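Local coordinates for protein sugar-binding transcriptional regulator, LacI family (PDB 3CS3) that probably acts as a sugar-responsive, DNA-binding transcription factor of the LacI family, its C-terminal domain having a periplasmic-binding-protein fold, at residues 157-171 with 184-198. Sequence-based numbering, arbitrary orientation.
Sequences DFTEPSGYAAAKKIL and FNDEMAIGVYKYVAE
Tyr164 and Tyr195 form a T-shaped pair: the edge of Tyr195, through CD2, points at a face of Tyr164, with the planes at 84° and the ring centroids 5.4 Å apart. One face of Tyr195 carries a CH-pi contact from Lys168, whose CA stands 3.9 Å from the ring centroid, while CD1 of Leu171 reaches the ring's edge. With CG anti to the backbone N (chi1 -174°), Tyr164 extends along helix 186-196, Lys194 CB at its rim, and its OH donates to Glu198 OE2 at 2.7 Å on the syn side. At the other end, Asn185 meets the Phe158 ring obliquely, and Phe184 CB lies at that ring's edge. Asn185 ND2 donates to Phe158 O (2.8 Å) on a lone pair in the carbonyl plane, while OD1, from the N-cap position, accepts from Met188 N; two bonds thus fix the amide's rotation. Between these ends the helices approach to 6.5 Å at a crossing angle of -47°. Gly163 and Gly191 permit this closeness, and CA-H...O contacts follow, as from Gly163 CA to Met188 O (3.3 Å). Glu160 packs as a knob among Glu187, Ile190, Gly191 and Lys194; its OE2 forms a salt bridge with Lys194 NZ at 3.0 Å, the nitrogen lying above the carboxylate plane. These helices follow strands 151-155 and 179-183, separated in the parallel sheet by 121-125. The contact thus combines close backbone packing, an ion pair whose lysine also bridges to Glu216 of the second subunit, and an amide whose ND2 also bonds a glycerol, probably from the crystallisation liquor, which may mark a polar pocket.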
loop_
_atom_site.group_PDB
_atom_site.type_symbol
_atom_site.label_atom_id
_atom_site.label_comp_id
_atom_site.label_asym_id
_atom_site.label_seq_id
_atom_site.Cartn_x
_atom_site.Cartn_y
_atom_site.Cartn_z
ATOM N N ASP A 157 5.455 -4.311 -15.845
ATOM C CA ASP A 157 4.268 -3.461 -15.693
ATOM C C ASP A 157 4.243 -2.657 -14.389
ATOM O O ASP A 157 3.170 -2.243 -13.927
ATOM C CB ASP A 157 2.978 -4.287 -15.863
ATOM C CG ASP A 157 2.929 -5.516 -14.955
ATOM O OD1 ASP A 157 3.597 -5.528 -13.901
ATOM O OD2 ASP A 157 2.205 -6.476 -15.296
ATOM N N PHE A 158 5.434 -2.458 -13.817
ATOM C CA PHE A 158 5.669 -1.774 -12.530
ATOM C C PHE A 158 5.288 -2.587 -11.283
ATOM O O PHE A 158 5.583 -2.178 -10.159
ATOM C CB PHE A 158 5.043 -0.365 -12.481
ATOM C CG PHE A 158 5.836 0.694 -13.204
ATOM C CD1 PHE A 158 7.233 0.679 -13.201
ATOM C CD2 PHE A 158 5.180 1.738 -13.851
ATOM C CE1 PHE A 158 7.963 1.675 -13.865
ATOM C CE2 PHE A 158 5.900 2.735 -14.516
ATOM C CZ PHE A 158 7.295 2.704 -14.517
ATOM N N THR A 159 4.651 -3.739 -11.479
ATOM C CA THR A 159 4.224 -4.569 -10.361
ATOM C C THR A 159 5.264 -5.631 -10.067
ATOM O O THR A 159 6.035 -6.008 -10.946
ATOM C CB THR A 159 2.860 -5.259 -10.609
ATOM O OG1 THR A 159 3.031 -6.363 -11.506
ATOM C CG2 THR A 159 1.833 -4.281 -11.181
ATOM N N GLU A 160 5.257 -6.114 -8.829
ATOM C CA GLU A 160 6.171 -7.158 -8.354
ATOM C C GLU A 160 6.107 -8.522 -9.097
ATOM O O GLU A 160 7.168 -9.102 -9.366
ATOM C CB GLU A 160 6.026 -7.315 -6.829
ATOM C CG GLU A 160 6.890 -8.380 -6.179
ATOM C CD GLU A 160 6.691 -8.459 -4.678
ATOM O OE1 GLU A 160 6.773 -7.410 -4.002
ATOM O OE2 GLU A 160 6.460 -9.577 -4.170
ATOM N N PRO A 161 4.888 -9.044 -9.418
ATOM C CA PRO A 161 4.813 -10.257 -10.263
ATOM C C PRO A 161 5.581 -10.221 -11.595
ATOM O O PRO A 161 6.110 -11.253 -12.011
ATOM C CB PRO A 161 3.311 -10.399 -10.538
ATOM C CG PRO A 161 2.662 -9.775 -9.371
ATOM C CD PRO A 161 3.538 -8.626 -8.984
ATOM N N SER A 162 5.639 -9.058 -12.248
ATOM C CA SER A 162 6.373 -8.913 -13.512
ATOM C C SER A 162 7.882 -8.919 -13.314
ATOM O O SER A 162 8.619 -9.340 -14.203
ATOM C CB SER A 162 5.956 -7.651 -14.266
ATOM O OG SER A 162 6.404 -6.476 -13.610
ATOM N N GLY A 163 8.332 -8.444 -12.156
ATOM C CA GLY A 163 9.743 -8.508 -11.789
ATOM C C GLY A 163 10.185 -9.935 -11.518
ATOM O O GLY A 163 11.315 -10.313 -11.843
ATOM N N TYR A 164 9.282 -10.717 -10.921
ATOM C CA TYR A 164 9.494 -12.138 -10.657
ATOM C C TYR A 164 9.628 -12.926 -11.962
ATOM O O TYR A 164 10.580 -13.690 -12.137
ATOM C CB TYR A 164 8.338 -12.699 -9.813
ATOM C CG TYR A 164 8.540 -14.130 -9.353
ATOM C CD1 TYR A 164 9.248 -14.412 -8.186
ATOM C CD2 TYR A 164 8.018 -15.204 -10.083
ATOM C CE1 TYR A 164 9.435 -15.719 -7.755
ATOM C CE2 TYR A 164 8.209 -16.518 -9.665
ATOM C CZ TYR A 164 8.919 -16.765 -8.498
ATOM O OH TYR A 164 9.112 -18.057 -8.067
ATOM N N ALA A 165 8.661 -12.732 -12.858
ATOM C CA ALA A 165 8.633 -13.355 -14.176
ATOM C C ALA A 165 9.845 -12.973 -15.031
ATOM O O ALA A 165 10.380 -13.813 -15.765
ATOM C CB ALA A 165 7.337 -12.991 -14.896
ATOM N N ALA A 166 10.269 -11.711 -14.928
ATOM C CA ALA A 166 11.467 -11.218 -15.613
ATOM C C ALA A 166 12.722 -11.943 -15.158
ATOM O O ALA A 166 13.515 -12.368 -15.988
ATOM C CB ALA A 166 11.633 -9.737 -15.406
ATOM N N ALA A 167 12.883 -12.090 -13.845
ATOM C CA ALA A 167 14.028 -12.796 -13.265
ATOM C C ALA A 167 14.091 -14.269 -13.685
ATOM O O ALA A 167 15.179 -14.815 -13.865
ATOM C CB ALA A 167 14.015 -12.670 -11.749
ATOM N N LYS A 168 12.923 -14.892 -13.847
ATOM C CA LYS A 168 12.824 -16.268 -14.336
ATOM C C LYS A 168 13.249 -16.354 -15.802
ATOM O O LYS A 168 13.911 -17.311 -16.203
ATOM C CB LYS A 168 11.399 -16.812 -14.152
ATOM C CG LYS A 168 11.287 -18.335 -14.289
ATOM C CD LYS A 168 9.896 -18.860 -13.940
ATOM C CE LYS A 168 8.968 -18.851 -15.150
ATOM N NZ LYS A 168 7.742 -19.665 -14.916
ATOM N N LYS A 169 12.873 -15.343 -16.583
ATOM C CA LYS A 169 13.245 -15.253 -17.993
ATOM C C LYS A 169 14.737 -14.951 -18.163
ATOM O O LYS A 169 15.391 -15.543 -19.020
ATOM C CB LYS A 169 12.383 -14.201 -18.705
ATOM C CG LYS A 169 12.572 -14.128 -20.222
ATOM C CD LYS A 169 11.325 -13.613 -20.955
ATOM C CE LYS A 169 11.212 -12.086 -20.951
ATOM N NZ LYS A 169 10.475 -11.551 -19.765
ATOM N N ILE A 170 15.261 -14.046 -17.334
ATOM C CA ILE A 170 16.674 -13.649 -17.356
ATOM C C ILE A 170 17.600 -14.814 -17.020
ATOM O O ILE A 170 18.550 -15.091 -17.759
ATOM C CB ILE A 170 16.953 -12.473 -16.377
ATOM C CG1 ILE A 170 16.310 -11.186 -16.884
ATOM C CG2 ILE A 170 18.448 -12.242 -16.199
ATOM C CD1 ILE A 170 16.192 -10.094 -15.832
ATOM N N LEU A 171 17.300 -15.507 -15.923
ATOM C CA LEU A 171 18.193 -16.531 -15.383
ATOM C C LEU A 171 18.010 -17.918 -16.013
ATOM O O LEU A 171 18.598 -18.898 -15.549
ATOM C CB LEU A 171 18.078 -16.596 -13.855
ATOM C CG LEU A 171 18.451 -15.333 -13.069
ATOM C CD1 LEU A 171 18.005 -15.450 -11.618
ATOM C CD2 LEU A 171 19.943 -15.022 -13.158
ATOM N N PHE A 184 13.094 -0.540 -13.228
ATOM C CA PHE A 184 12.560 0.816 -13.383
ATOM C C PHE A 184 11.722 1.245 -12.181
ATOM O O PHE A 184 11.451 2.437 -12.010
ATOM C CB PHE A 184 11.794 0.974 -14.708
ATOM C CG PHE A 184 12.685 1.238 -15.916
ATOM C CD1 PHE A 184 12.149 1.795 -17.076
ATOM C CD2 PHE A 184 14.057 0.947 -15.891
ATOM C CE1 PHE A 184 12.949 2.032 -18.196
ATOM C CE2 PHE A 184 14.864 1.188 -17.003
ATOM C CZ PHE A 184 14.311 1.738 -18.155
ATOM N N ASN A 185 11.305 0.272 -11.368
ATOM C CA ASN A 185 10.912 0.552 -9.988
ATOM C C ASN A 185 11.355 -0.499 -8.976
ATOM O O ASN A 185 11.744 -1.608 -9.357
ATOM C CB ASN A 185 9.430 0.957 -9.846
ATOM C CG ASN A 185 8.448 -0.211 -9.956
ATOM O OD1 ASN A 185 8.809 -1.382 -10.124
ATOM N ND2 ASN A 185 7.172 0.127 -9.845
ATOM N N ASP A 186 11.299 -0.121 -7.696
ATOM C CA ASP A 186 11.681 -0.967 -6.563
ATOM C C ASP A 186 10.836 -2.231 -6.434
ATOM O O ASP A 186 11.332 -3.259 -5.999
ATOM C CB ASP A 186 11.601 -0.178 -5.252
ATOM C CG ASP A 186 12.903 0.545 -4.907
ATOM O OD1 ASP A 186 13.764 0.742 -5.795
ATOM O OD2 ASP A 186 13.067 0.919 -3.728
ATOM N N GLU A 187 9.566 -2.148 -6.811
ATOM C CA GLU A 187 8.668 -3.299 -6.733
ATOM C C GLU A 187 9.042 -4.417 -7.685
ATOM O O GLU A 187 8.994 -5.587 -7.300
ATOM C CB GLU A 187 7.234 -2.879 -6.995
ATOM C CG GLU A 187 6.688 -1.946 -5.954
ATOM C CD GLU A 187 5.564 -1.128 -6.506
ATOM O OE1 GLU A 187 4.659 -1.734 -7.123
ATOM O OE2 GLU A 187 5.605 0.109 -6.342
ATOM N N MET A 188 9.407 -4.059 -8.921
ATOM C CA MET A 188 9.926 -5.036 -9.883
ATOM C C MET A 188 11.257 -5.612 -9.385
ATOM O O MET A 188 11.510 -6.801 -9.537
ATOM C CB MET A 188 10.059 -4.438 -11.297
ATOM C CG MET A 188 8.731 -4.310 -12.058
ATOM S SD MET A 188 8.825 -3.824 -13.800
ATOM C CE MET A 188 9.785 -2.316 -13.651
ATOM N N ALA A 189 12.080 -4.771 -8.757
ATOM C CA ALA A 189 13.333 -5.214 -8.141
ATOM C C ALA A 189 13.111 -6.195 -6.991
ATOM O O ALA A 189 13.862 -7.158 -6.861
ATOM C CB ALA A 189 14.160 -4.019 -7.669
ATOM N N ILE A 190 12.083 -5.953 -6.172
ATOM C CA ILE A 190 11.713 -6.870 -5.082
ATOM C C ILE A 190 11.253 -8.220 -5.640
ATOM O O ILE A 190 11.587 -9.270 -5.090
ATOM C CB ILE A 190 10.655 -6.251 -4.112
ATOM C CG1 ILE A 190 11.239 -5.053 -3.342
ATOM C CG2 ILE A 190 10.087 -7.300 -3.130
ATOM C CD1 ILE A 190 12.491 -5.349 -2.510
ATOM N N GLY A 191 10.514 -8.179 -6.748
ATOM C CA GLY A 191 10.173 -9.377 -7.522
ATOM C C GLY A 191 11.386 -10.175 -7.972
ATOM O O GLY A 191 11.354 -11.403 -7.967
ATOM N N VAL A 192 12.454 -9.473 -8.350
ATOM C CA VAL A 192 13.719 -10.114 -8.713
ATOM C C VAL A 192 14.351 -10.789 -7.489
ATOM O O VAL A 192 14.784 -11.937 -7.585
ATOM C CB VAL A 192 14.707 -9.127 -9.420
ATOM C CG1 VAL A 192 16.063 -9.778 -9.686
ATOM C CG2 VAL A 192 14.111 -8.624 -10.729
ATOM N N TYR A 193 14.371 -10.084 -6.350
ATOM C CA TYR A 193 14.808 -10.653 -5.062
ATOM C C TYR A 193 14.082 -11.958 -4.726
ATOM O O TYR A 193 14.717 -12.931 -4.314
ATOM C CB TYR A 193 14.575 -9.669 -3.917
ATOM C CG TYR A 193 15.683 -8.685 -3.655
ATOM C CD1 TYR A 193 15.921 -7.618 -4.520
ATOM C CD2 TYR A 193 16.474 -8.797 -2.519
ATOM C CE1 TYR A 193 16.933 -6.700 -4.269
ATOM C CE2 TYR A 193 17.489 -7.885 -2.256
ATOM C CZ TYR A 193 17.711 -6.839 -3.137
ATOM O OH TYR A 193 18.710 -5.931 -2.884
ATOM N N LYS A 194 12.761 -11.963 -4.908
ATOM C CA LYS A 194 11.921 -13.139 -4.655
ATOM C C LYS A 194 12.391 -14.391 -5.393
ATOM O O LYS A 194 12.575 -15.438 -4.771
ATOM C CB LYS A 194 10.454 -12.855 -4.995
ATOM C CG LYS A 194 9.530 -12.722 -3.793
ATOM C CD LYS A 194 9.540 -11.327 -3.173
ATOM C CE LYS A 194 8.595 -11.275 -1.973
ATOM N NZ LYS A 194 8.085 -9.908 -1.683
ATOM N N TYR A 195 12.599 -14.270 -6.704
ATOM C CA TYR A 195 13.033 -15.401 -7.524
ATOM C C TYR A 195 14.465 -15.845 -7.232
ATOM O O TYR A 195 14.755 -17.042 -7.248
ATOM C CB TYR A 195 12.862 -15.104 -9.021
ATOM C CG TYR A 195 13.167 -16.298 -9.902
ATOM C CD1 TYR A 195 14.407 -16.430 -10.529
ATOM C CD2 TYR A 195 12.227 -17.307 -10.088
ATOM C CE1 TYR A 195 14.695 -17.530 -11.322
ATOM C CE2 TYR A 195 12.507 -18.411 -10.878
ATOM C CZ TYR A 195 13.741 -18.515 -11.493
ATOM O OH TYR A 195 14.022 -19.605 -12.282
ATOM N N VAL A 196 15.349 -14.886 -6.964
ATOM C CA VAL A 196 16.760 -15.175 -6.672
ATOM C C VAL A 196 16.917 -15.907 -5.327
ATOM O O VAL A 196 17.838 -16.712 -5.148
ATOM C CB VAL A 196 17.635 -13.891 -6.787
ATOM C CG1 VAL A 196 19.041 -14.095 -6.238
ATOM C CG2 VAL A 196 17.719 -13.450 -8.240
ATOM N N ALA A 197 15.978 -15.659 -4.413
ATOM C CA ALA A 197 15.890 -16.386 -3.145
ATOM C C ALA A 197 15.547 -17.870 -3.345
ATOM O O ALA A 197 15.820 -18.694 -2.472
ATOM C CB ALA A 197 14.878 -15.721 -2.218
ATOM N N GLU A 198 14.962 -18.200 -4.494
ATOM C CA GLU A 198 14.665 -19.585 -4.857
ATOM C C GLU A 198 15.757 -20.213 -5.737
ATOM O O GLU A 198 15.562 -21.295 -6.299
ATOM C CB GLU A 198 13.311 -19.671 -5.571
ATOM C CG GLU A 198 12.115 -19.237 -4.730
ATOM C CD GLU A 198 10.831 -19.118 -5.542
ATOM O OE1 GLU A 198 9.876 -18.470 -5.058
ATOM O OE2 GLU A 198 10.773 -19.667 -6.665
HETATM O O HOH W 1 3.136 -4.608 -7.140
#